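Local coordinates for cysteine desulfurase (Thermococcus onnurineus, PDB 5B87), which catalyses the pyridoxal 5'-phosphate-dependent removal of sulfur from L-cysteine, giving L-alanine and probably passing the sulfur to a carrier, at the interface of chains A and B. Sequence-based numbering; all coordinates share one arbitrary frame. Chains: chain A/B, Cysteine desulfurase.

Contact 1: the interface of chains A and B. Residues chain A 260-263, 286; chain B 111, 135-136, 139-140.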
loop_
_atom_site.group_PDB
_atom_site.type_symbol
_atom_site.label_atom_id
_atom_site.label_comp_id
_atom_site.label_asym_id
_atom_site.label_seq_id
_atom_site.Cartn_x
_atom_site.Cartn_y
_atom_site.Cartn_z
ATOM N N PRO A 260 14.267 2.191 -0.789
ATOM C CA PRO A 260 13.921 2.636 -2.128
ATOM C C PRO A 260 12.900 3.772 -2.124
ATOM O O PRO A 260 12.964 4.595 -3.006
ATOM C CB PRO A 260 13.354 1.374 -2.786
ATOM C CG PRO A 260 13.943 0.259 -2.038
ATOM C CD PRO A 260 13.933 0.781 -0.607
ATOM N N LEU A 261 11.989 3.810 -1.140
ATOM C CA LEU A 261 10.986 4.874 -1.016
ATOM C C LEU A 261 11.279 5.766 0.227
ATOM O O LEU A 261 11.347 5.292 1.353
ATOM C CB LEU A 261 9.581 4.268 -0.909
ATOM C CG LEU A 261 9.259 3.005 -1.741
ATOM C CD1 LEU A 261 7.872 2.341 -1.449
ATOM C CD2 LEU A 261 9.361 3.378 -3.187
ATOM N N ILE A 262 11.427 7.058 -0.012
ATOM C CA ILE A 262 11.787 8.014 1.016
ATOM C C ILE A 262 10.882 9.245 0.935
ATOM O O ILE A 262 10.378 9.599 -0.147
ATOM C CB ILE A 262 13.280 8.488 0.914
ATOM C CG1 ILE A 262 13.618 9.021 -0.487
ATOM C CG2 ILE A 262 14.236 7.366 1.338
ATOM C CD1 ILE A 262 15.096 9.357 -0.681
ATOM N N GLY A 263 10.704 9.866 2.104
ATOM C CA GLY A 263 10.052 11.118 2.243
ATOM C C GLY A 263 9.525 11.227 3.645
ATOM O O GLY A 263 10.250 10.981 4.595
ATOM N N ALA A 286 7.833 5.209 3.868
ATOM C CA ALA A 286 7.678 6.514 3.308
ATOM C C ALA A 286 6.203 6.890 3.332
ATOM O O ALA A 286 5.376 6.237 2.684
ATOM C CB ALA A 286 8.250 6.558 1.905
ATOM N N ASN B 111 7.630 8.910 -5.313
ATOM C CA ASN B 111 8.832 8.157 -5.463
ATOM C C ASN B 111 8.722 7.363 -6.744
ATOM O O ASN B 111 9.646 7.262 -7.460
ATOM C CB ASN B 111 8.994 7.191 -4.326
ATOM C CG ASN B 111 9.646 7.791 -3.141
ATOM O OD1 ASN B 111 10.836 7.883 -3.085
ATOM N ND2 ASN B 111 8.867 8.172 -2.172
ATOM N N HIS B 135 8.245 16.723 2.400
ATOM C CA HIS B 135 9.459 15.925 2.163
ATOM C C HIS B 135 9.330 14.903 1.034
ATOM O O HIS B 135 10.267 14.674 0.245
ATOM C CB HIS B 135 9.958 15.294 3.488
ATOM C CG HIS B 135 10.335 16.328 4.506
ATOM N ND1 HIS B 135 10.200 16.146 5.867
ATOM C CD2 HIS B 135 10.750 17.613 4.336
ATOM C CE1 HIS B 135 10.559 17.253 6.494
ATOM N NE2 HIS B 135 10.883 18.162 5.588
ATOM N N SER B 136 8.151 14.314 0.948
ATOM C CA SER B 136 7.780 13.374 -0.114
ATOM C C SER B 136 7.798 13.958 -1.500
ATOM O O SER B 136 7.944 13.204 -2.478
ATOM C CB SER B 136 6.450 12.692 0.192
ATOM O OG SER B 136 6.492 12.062 1.485
ATOM N N LEU B 139 12.634 15.077 -1.225
ATOM C CA LEU B 139 13.574 13.951 -1.111
ATOM C C LEU B 139 13.731 13.019 -2.341
ATOM O O LEU B 139 14.860 12.674 -2.687
ATOM C CB LEU B 139 13.284 13.084 0.113
ATOM C CG LEU B 139 14.100 13.496 1.324
ATOM C CD1 LEU B 139 13.645 14.859 1.810
ATOM C CD2 LEU B 139 13.974 12.500 2.457
ATOM N N PRO B 140 12.627 12.589 -2.982
ATOM C CA PRO B 140 12.933 11.834 -4.222
ATOM C C PRO B 140 13.738 12.644 -5.211
ATOM O O PRO B 140 14.605 12.067 -5.848
ATOM C CB PRO B 140 11.570 11.509 -4.805
ATOM C CG PRO B 140 10.643 11.527 -3.597
ATOM C CD PRO B 140 11.183 12.578 -2.652
#
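B:Asn111 lays its carboxamide along the backbone of A:Ile262 and binds both polar atoms of that residue. Its CB packs on a methyl of A:Leu261, 4.0 Å from CD2. CG sits beside the same residue, 3.8 Å from A:Leu261 CA, with chi1 at -86° setting it anti to the carbonyl carbon and turning the amide toward the partner chain. The branches then divide the work. OD1 accepts from the backbone N of A:Ile262 at 3.2 Å; this bond is nearly straight at the hydrogen, although the donor stands above the carbonyl plane of the amide. ND2 gives a hydrogen to A:Ile262 O at 2.9 Å, and that oxygen lies close to the amide plane. An aspartate here would probably lose the second bond, since a carboxylate oxygen would face A:Ile262 O without a hydrogen to offer. Beyond the amide, the A:Ile262 side chain crosses B:Leu139 at about a right angle, with A:Ile262 CD1 3.9 Å from the backbone oxygen B:Leu139 O. A:Gly263 CA passes B:Ser136 OG at 3.8 Å. Two-sided recognition of a loop backbone by a helix side chain thus fixes A:260-263 against helix B:106-117 and helps join the two subunits.

Contact 2: the interface of chains A and B. Residues chain A 59, 64-66; chain B 45-46, 235, 240, 242.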
loop_
_atom_site.group_PDB
_atom_site.type_symbol
_atom_site.label_atom_id
_atom_site.label_comp_id
_atom_site.label_asym_id
_atom_site.label_seq_id
_atom_site.Cartn_x
_atom_site.Cartn_y
_atom_site.Cartn_z
ATOM N N TYR A 59 -10.711 1.407 14.677
ATOM C CA TYR A 59 -9.810 2.449 14.296
ATOM C C TYR A 59 -10.542 3.493 13.463
ATOM O O TYR A 59 -10.476 4.629 13.775
ATOM C CB TYR A 59 -8.604 1.932 13.504
ATOM C CG TYR A 59 -7.825 2.997 12.764
ATOM C CD1 TYR A 59 -7.049 3.909 13.445
ATOM C CD2 TYR A 59 -7.881 3.105 11.390
ATOM C CE1 TYR A 59 -6.342 4.881 12.795
ATOM C CE2 TYR A 59 -7.157 4.067 10.725
ATOM C CZ TYR A 59 -6.392 4.967 11.438
ATOM O OH TYR A 59 -5.681 5.938 10.819
ATOM N N ARG A 64 -9.664 7.332 14.807
ATOM C CA ARG A 64 -9.156 7.709 13.534
ATOM C C ARG A 64 -8.226 8.865 13.571
ATOM O O ARG A 64 -8.602 9.932 13.913
ATOM C CB ARG A 64 -10.308 8.000 12.607
ATOM C CG ARG A 64 -9.899 8.295 11.207
ATOM C CD ARG A 64 -9.313 7.125 10.464
ATOM N NE ARG A 64 -9.278 7.551 9.098
ATOM C CZ ARG A 64 -8.215 7.967 8.467
ATOM N NH1 ARG A 64 -8.310 8.418 7.272
ATOM N NH2 ARG A 64 -7.066 7.925 9.035
ATOM N N ALA A 65 -6.999 8.626 13.182
ATOM C CA ALA A 65 -5.969 9.648 13.179
ATOM C C ALA A 65 -4.680 9.144 12.568
ATOM O O ALA A 65 -4.475 7.982 12.476
ATOM C CB ALA A 65 -5.704 10.112 14.596
ATOM N N ASN A 66 -3.833 10.054 12.160
ATOM C CA ASN A 66 -2.564 9.715 11.615
ATOM C C ASN A 66 -1.612 9.381 12.751
ATOM O O ASN A 66 -1.896 9.627 13.875
ATOM C CB ASN A 66 -2.012 10.833 10.758
ATOM C CG ASN A 66 -1.082 10.327 9.710
ATOM O OD1 ASN A 66 -0.393 9.380 9.931
ATOM N ND2 ASN A 66 -1.077 10.945 8.570
ATOM N N THR B 45 -4.883 13.631 8.277
ATOM C CA THR B 45 -5.768 12.589 7.825
ATOM C C THR B 45 -7.181 13.000 8.185
ATOM O O THR B 45 -7.375 13.661 9.130
ATOM C CB THR B 45 -5.383 11.213 8.377
ATOM O OG1 THR B 45 -5.851 10.210 7.506
ATOM C CG2 THR B 45 -5.927 10.973 9.746
ATOM N N SER B 46 -8.154 12.596 7.397
ATOM C CA SER B 46 -9.528 12.954 7.644
ATOM C C SER B 46 -10.271 11.965 8.466
ATOM O O SER B 46 -9.872 10.861 8.569
ATOM C CB SER B 46 -10.269 13.096 6.331
ATOM O OG SER B 46 -10.358 11.887 5.658
ATOM N N HIS B 235 -6.655 8.772 2.272
ATOM C CA HIS B 235 -6.949 9.069 3.636
ATOM C C HIS B 235 -7.125 10.533 4.004
ATOM O O HIS B 235 -7.608 10.799 5.037
ATOM C CB HIS B 235 -5.967 8.362 4.542
ATOM C CG HIS B 235 -4.624 8.981 4.521
ATOM N ND1 HIS B 235 -4.224 9.878 5.466
ATOM C CD2 HIS B 235 -3.621 8.907 3.631
ATOM C CE1 HIS B 235 -3.019 10.303 5.185
ATOM N NE2 HIS B 235 -2.631 9.727 4.076
ATOM N N GLY B 240 -11.295 8.584 2.237
ATOM C CA GLY B 240 -11.130 7.132 2.096
ATOM C C GLY B 240 -10.339 6.571 3.266
ATOM O O GLY B 240 -9.997 7.271 4.242
ATOM N N THR B 242 -6.954 4.579 4.964
ATOM C CA THR B 242 -5.485 4.583 4.904
ATOM C C THR B 242 -5.013 3.484 3.987
ATOM O O THR B 242 -5.705 2.551 3.678
ATOM C CB THR B 242 -4.856 4.335 6.291
ATOM O OG1 THR B 242 -5.284 3.080 6.829
ATOM C CG2 THR B 242 -5.209 5.403 7.226
HETATM O O HOH W 1 -11.039 9.173 5.917
#
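A:Arg64 brings its guanidinium against B:Thr45, with both terminal nitrogens directed at one hydroxyl. The polar contacts are individually weak: NH2 lies 3.0 Å and NH1 3.1 Å from B:Thr45 OG1, both bent at the hydrogen. NH2 also makes a weak bond to A:Tyr59 OH, which in turn donates to A:Ala65 O at 2.9 Å and ties the tyrosine to the loop carrying the arginine. On the other side, B:Thr45 OG1 is 2.6 Å from B:His235 ND1 and donates to B:His235 O, a carbonyl that B:Ser46 OG reaches from the opposite face. The solvent-mediated link is straighter: A:Arg64 NH1 meets water 1 at 3.1 Å in the guanidinium plane, and the water continues to B:Gly240 O at 2.7 Å and to B:Ser46 OG. A glutamine in place of A:Arg64 would probably be unable to serve B:Thr45 OG1 and water 1 together, leaving one without its partner from chain A. B:Ser46 O lies over one guanidinium face, toward the rim, and takes no hydrogen bond from the arginine. Apolar contact comes from B:Thr45 CG2, 3.7 Å from A:Ala65 CA. The B:Thr242 methyl CG2 stands 3.7 Å from the hydroxyl A:Tyr59 OH, in van der Waals contact. The loop after helix A:50-62 thereby reaches the loops of chain B that carry B:Thr45 and the cofactor-binding B:His235, so the neighbouring subunit probably buttresses the edge of the active site.

Contact 3: the interface of chains A and B. Residues chain A 139, 142; chain B 270-275.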
loop_
_atom_site.group_PDB
_atom_site.type_symbol
_atom_site.label_atom_id
_atom_site.label_comp_id
_atom_site.label_asym_id
_atom_site.label_seq_id
_atom_site.Cartn_x
_atom_site.Cartn_y
_atom_site.Cartn_z
ATOM N N LEU A 139 10.852 -11.937 -11.503
ATOM C CA LEU A 139 11.079 -10.712 -12.277
ATOM C C LEU A 139 12.024 -9.664 -11.663
ATOM O O LEU A 139 12.867 -9.156 -12.336
ATOM C CB LEU A 139 9.751 -10.028 -12.582
ATOM C CG LEU A 139 9.170 -10.388 -13.937
ATOM C CD1 LEU A 139 8.761 -11.860 -14.026
ATOM C CD2 LEU A 139 8.010 -9.455 -14.254
ATOM N N GLN A 142 15.333 -11.082 -12.300
ATOM C CA GLN A 142 15.645 -11.052 -13.720
ATOM C C GLN A 142 16.053 -9.669 -14.198
ATOM O O GLN A 142 16.997 -9.526 -14.973
ATOM C CB GLN A 142 14.453 -11.487 -14.554
ATOM C CG GLN A 142 14.149 -12.944 -14.421
ATOM C CD GLN A 142 12.906 -13.394 -15.195
ATOM O OE1 GLN A 142 11.822 -12.748 -15.182
ATOM N NE2 GLN A 142 13.051 -14.536 -15.850
ATOM N N VAL B 270 6.149 -14.760 -19.161
ATOM C CA VAL B 270 7.337 -14.960 -18.384
ATOM C C VAL B 270 7.897 -16.324 -18.682
ATOM O O VAL B 270 7.168 -17.261 -18.878
ATOM C CB VAL B 270 7.024 -14.952 -16.901
ATOM C CG1 VAL B 270 8.270 -15.179 -16.094
ATOM C CG2 VAL B 270 6.368 -13.665 -16.512
ATOM N N SER B 271 9.208 -16.421 -18.712
ATOM C CA SER B 271 9.883 -17.659 -18.947
ATOM C C SER B 271 11.059 -17.552 -18.011
ATOM O O SER B 271 11.228 -16.534 -17.408
ATOM C CB SER B 271 10.338 -17.736 -20.378
ATOM O OG SER B 271 10.951 -16.535 -20.744
ATOM N N LEU B 272 11.864 -18.590 -17.878
ATOM C CA LEU B 272 13.011 -18.525 -16.998
ATOM C C LEU B 272 14.045 -17.556 -17.558
ATOM O O LEU B 272 14.710 -16.864 -16.825
ATOM C CB LEU B 272 13.595 -19.915 -16.773
ATOM C CG LEU B 272 13.499 -20.535 -15.377
ATOM C CD1 LEU B 272 12.269 -20.118 -14.594
ATOM C CD2 LEU B 272 13.625 -22.038 -15.425
ATOM N N ASP B 273 14.162 -17.511 -18.870
ATOM C CA ASP B 273 15.092 -16.595 -19.530
ATOM C C ASP B 273 14.687 -15.103 -19.485
ATOM O O ASP B 273 15.564 -14.249 -19.554
ATOM C CB ASP B 273 15.430 -17.066 -20.970
ATOM C CG ASP B 273 14.265 -16.920 -21.952
ATOM O OD1 ASP B 273 13.333 -17.749 -21.914
ATOM O OD2 ASP B 273 14.286 -15.985 -22.782
ATOM N N GLY B 274 13.389 -14.782 -19.374
ATOM C CA GLY B 274 12.944 -13.365 -19.346
ATOM C C GLY B 274 11.443 -13.073 -19.205
ATOM O O GLY B 274 10.662 -13.970 -18.885
ATOM N N TYR B 275 11.042 -11.819 -19.456
ATOM C CA TYR B 275 9.631 -11.410 -19.355
ATOM C C TYR B 275 9.191 -10.309 -20.296
ATOM O O TYR B 275 10.015 -9.537 -20.793
ATOM C CB TYR B 275 9.300 -10.979 -17.936
ATOM C CG TYR B 275 10.002 -9.728 -17.488
ATOM C CD1 TYR B 275 11.282 -9.786 -16.909
ATOM C CD2 TYR B 275 9.377 -8.460 -17.604
ATOM C CE1 TYR B 275 11.913 -8.623 -16.457
ATOM C CE2 TYR B 275 10.031 -7.297 -17.184
ATOM C CZ TYR B 275 11.297 -7.388 -16.600
ATOM O OH TYR B 275 11.963 -6.244 -16.190
#
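With chi1 at -70° and the chain extended beyond CG, A:Gln142 carries its carboxamide from helix A:139-148 to the turn B:271-274. B:Tyr275 has chi1 at 66°, its CG between the backbone N and the carbonyl carbon, which swings the ring back toward that helix. The amide NE2 of A:Gln142 donates to B:Ser271 O at 3.1 Å; the oxygen lies in the amide plane and the donor in the carbonyl plane, so the two groups meet almost flat. A weak bond, 3.0 Å from NE2 to B:Leu272 O, adds a second carbonyl of the turn. OE1 lies 3.5 Å from B:Tyr275 CD1, where the two side chains run antiparallel, amide and ring planes 25° apart. A:Leu139 covers one face of that ring: CG stands 3.9 Å from the centroid, offset toward the rim. Its CD1 continues to B:Val270, 3.9 Å from CG2. Within the turn, B:Ser271 OG accepts a hydrogen bond from B:Gly274 N at 3.3 Å and donates to B:Gly274 O, which probably braces the carbonyls that A:Gln142 meets. The contact therefore sets the first turn of helix A:139-148 against the chain reversal between strands B:269-270 and B:275-277.

Contact 4: the interface of chains A and B. Residues chain A 139-140, 142-143; chain B 259, 262, 275.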
loop_
_atom_site.group_PDB
_atom_site.type_symbol
_atom_site.label_atom_id
_atom_site.label_comp_id
_atom_site.label_asym_id
_atom_site.label_seq_id
_atom_site.Cartn_x
_atom_site.Cartn_y
_atom_site.Cartn_z
ATOM N N LEU A 139 10.852 -11.937 -11.503
ATOM C CA LEU A 139 11.079 -10.712 -12.277
ATOM C C LEU A 139 12.024 -9.664 -11.663
ATOM O O LEU A 139 12.867 -9.156 -12.336
ATOM C CB LEU A 139 9.751 -10.028 -12.582
ATOM C CG LEU A 139 9.170 -10.388 -13.937
ATOM C CD1 LEU A 139 8.761 -11.860 -14.026
ATOM C CD2 LEU A 139 8.010 -9.455 -14.254
ATOM N N PRO A 140 11.863 -9.312 -10.383
ATOM C CA PRO A 140 12.854 -8.374 -9.888
ATOM C C PRO A 140 14.302 -8.898 -10.035
ATOM O O PRO A 140 15.225 -8.122 -10.286
ATOM C CB PRO A 140 12.497 -8.220 -8.405
ATOM C CG PRO A 140 11.107 -8.728 -8.268
ATOM C CD PRO A 140 10.934 -9.754 -9.333
ATOM N N GLN A 142 15.333 -11.082 -12.300
ATOM C CA GLN A 142 15.645 -11.052 -13.720
ATOM C C GLN A 142 16.053 -9.669 -14.198
ATOM O O GLN A 142 16.997 -9.526 -14.973
ATOM C CB GLN A 142 14.453 -11.487 -14.554
ATOM C CG GLN A 142 14.149 -12.944 -14.421
ATOM C CD GLN A 142 12.906 -13.394 -15.195
ATOM O OE1 GLN A 142 11.822 -12.748 -15.182
ATOM N NE2 GLN A 142 13.051 -14.536 -15.850
ATOM N N ARG A 143 15.289 -8.665 -13.777
ATOM C CA ARG A 143 15.551 -7.284 -14.124
ATOM C C ARG A 143 16.902 -6.830 -13.593
ATOM O O ARG A 143 17.665 -6.198 -14.285
ATOM C CB ARG A 143 14.470 -6.389 -13.526
ATOM C CG ARG A 143 14.575 -4.914 -13.898
ATOM C CD ARG A 143 13.366 -4.172 -13.378
ATOM N NE ARG A 143 13.319 -4.164 -11.909
ATOM C CZ ARG A 143 12.359 -3.563 -11.218
ATOM N NH1 ARG A 143 11.363 -2.936 -11.851
ATOM N NH2 ARG A 143 12.384 -3.597 -9.892
ATOM N N PRO B 259 8.084 0.867 -15.162
ATOM C CA PRO B 259 7.472 0.446 -13.875
ATOM C C PRO B 259 8.509 0.090 -12.813
ATOM O O PRO B 259 9.331 -0.798 -13.018
ATOM C CB PRO B 259 6.661 -0.778 -14.247
ATOM C CG PRO B 259 7.219 -1.217 -15.555
ATOM C CD PRO B 259 7.565 0.039 -16.276
ATOM N N ILE B 262 7.553 -4.656 -9.925
ATOM C CA ILE B 262 7.249 -5.657 -10.904
ATOM C C ILE B 262 6.992 -7.066 -10.407
ATOM O O ILE B 262 7.588 -7.516 -9.494
ATOM C CB ILE B 262 8.370 -5.558 -11.965
ATOM C CG1 ILE B 262 7.783 -5.317 -13.309
ATOM C CG2 ILE B 262 9.427 -6.645 -11.891
ATOM C CD1 ILE B 262 7.988 -3.900 -13.727
ATOM N N TYR B 275 11.042 -11.819 -19.456
ATOM C CA TYR B 275 9.631 -11.410 -19.355
ATOM C C TYR B 275 9.191 -10.309 -20.296
ATOM O O TYR B 275 10.015 -9.537 -20.793
ATOM C CB TYR B 275 9.300 -10.979 -17.936
ATOM C CG TYR B 275 10.002 -9.728 -17.488
ATOM C CD1 TYR B 275 11.282 -9.786 -16.909
ATOM C CD2 TYR B 275 9.377 -8.460 -17.604
ATOM C CE1 TYR B 275 11.913 -8.623 -16.457
ATOM C CE2 TYR B 275 10.031 -7.297 -17.184
ATOM C CZ TYR B 275 11.297 -7.388 -16.600
ATOM O OH TYR B 275 11.963 -6.244 -16.190
#
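A:Leu139, A:Arg143 and B:Ile262 interlock at the dimer interface of this class-V aminotransferase-family enzyme, of the SufS-like cysteine desulfurases. A:Leu139 faces two ways: its branched end lies over B:Tyr275, while CB turns to B:Ile262 and touches CG2 at 3.5 Å, a tight fit. The same CG2 is 3.9 Å from A:Pro140 N, so the methyl rests on the start of helix A:139-148. B:Ile262 O faces the proline ring, 3.9 Å from A:Pro140 CG. One helical turn beyond A:Leu139, A:Arg143 sets off with CG anti to its backbone N (chi1 -176°), remains extended through chi2 and bends at chi3, 65°. That path carries its methylenes past the phenol end of B:Tyr275, with CB and CG each 3.7 Å from OH. The arginine crosses the tyrosine at a slant, its guanidinium plane 72° from the ring plane. One face of the guanidinium is turned toward B:Ile262, whose CG2 lies above it near the rim. NH1 approaches B:Ile262 CD1 at 4.0 Å and B:Pro259 O at 3.2 Å; its N-H points away from that carbonyl, which makes the approach a close polar contact without a hydrogen bond.

Contacts 3 and 4 are neighbours, their C-alpha centres about 8 Å apart, and share A:Leu139, A:Gln142 and B:Tyr275; together they seat one helix, A:139-148, on chain B. Contact 1 lies about 22 Å from contact 4 and belongs partly to the twin of that surface: there A:Ile262 meets B:Leu139 and B:Pro140, the pairing of contact 4 with the chains exchanged. Contact 2 stands apart, about 20 Å from contact 1 and 40 Å from contact 3, close to the cofactor site. The two-fold axis repeats each contact, so the dimer is held at widely spaced points, one set reaching toward the active site.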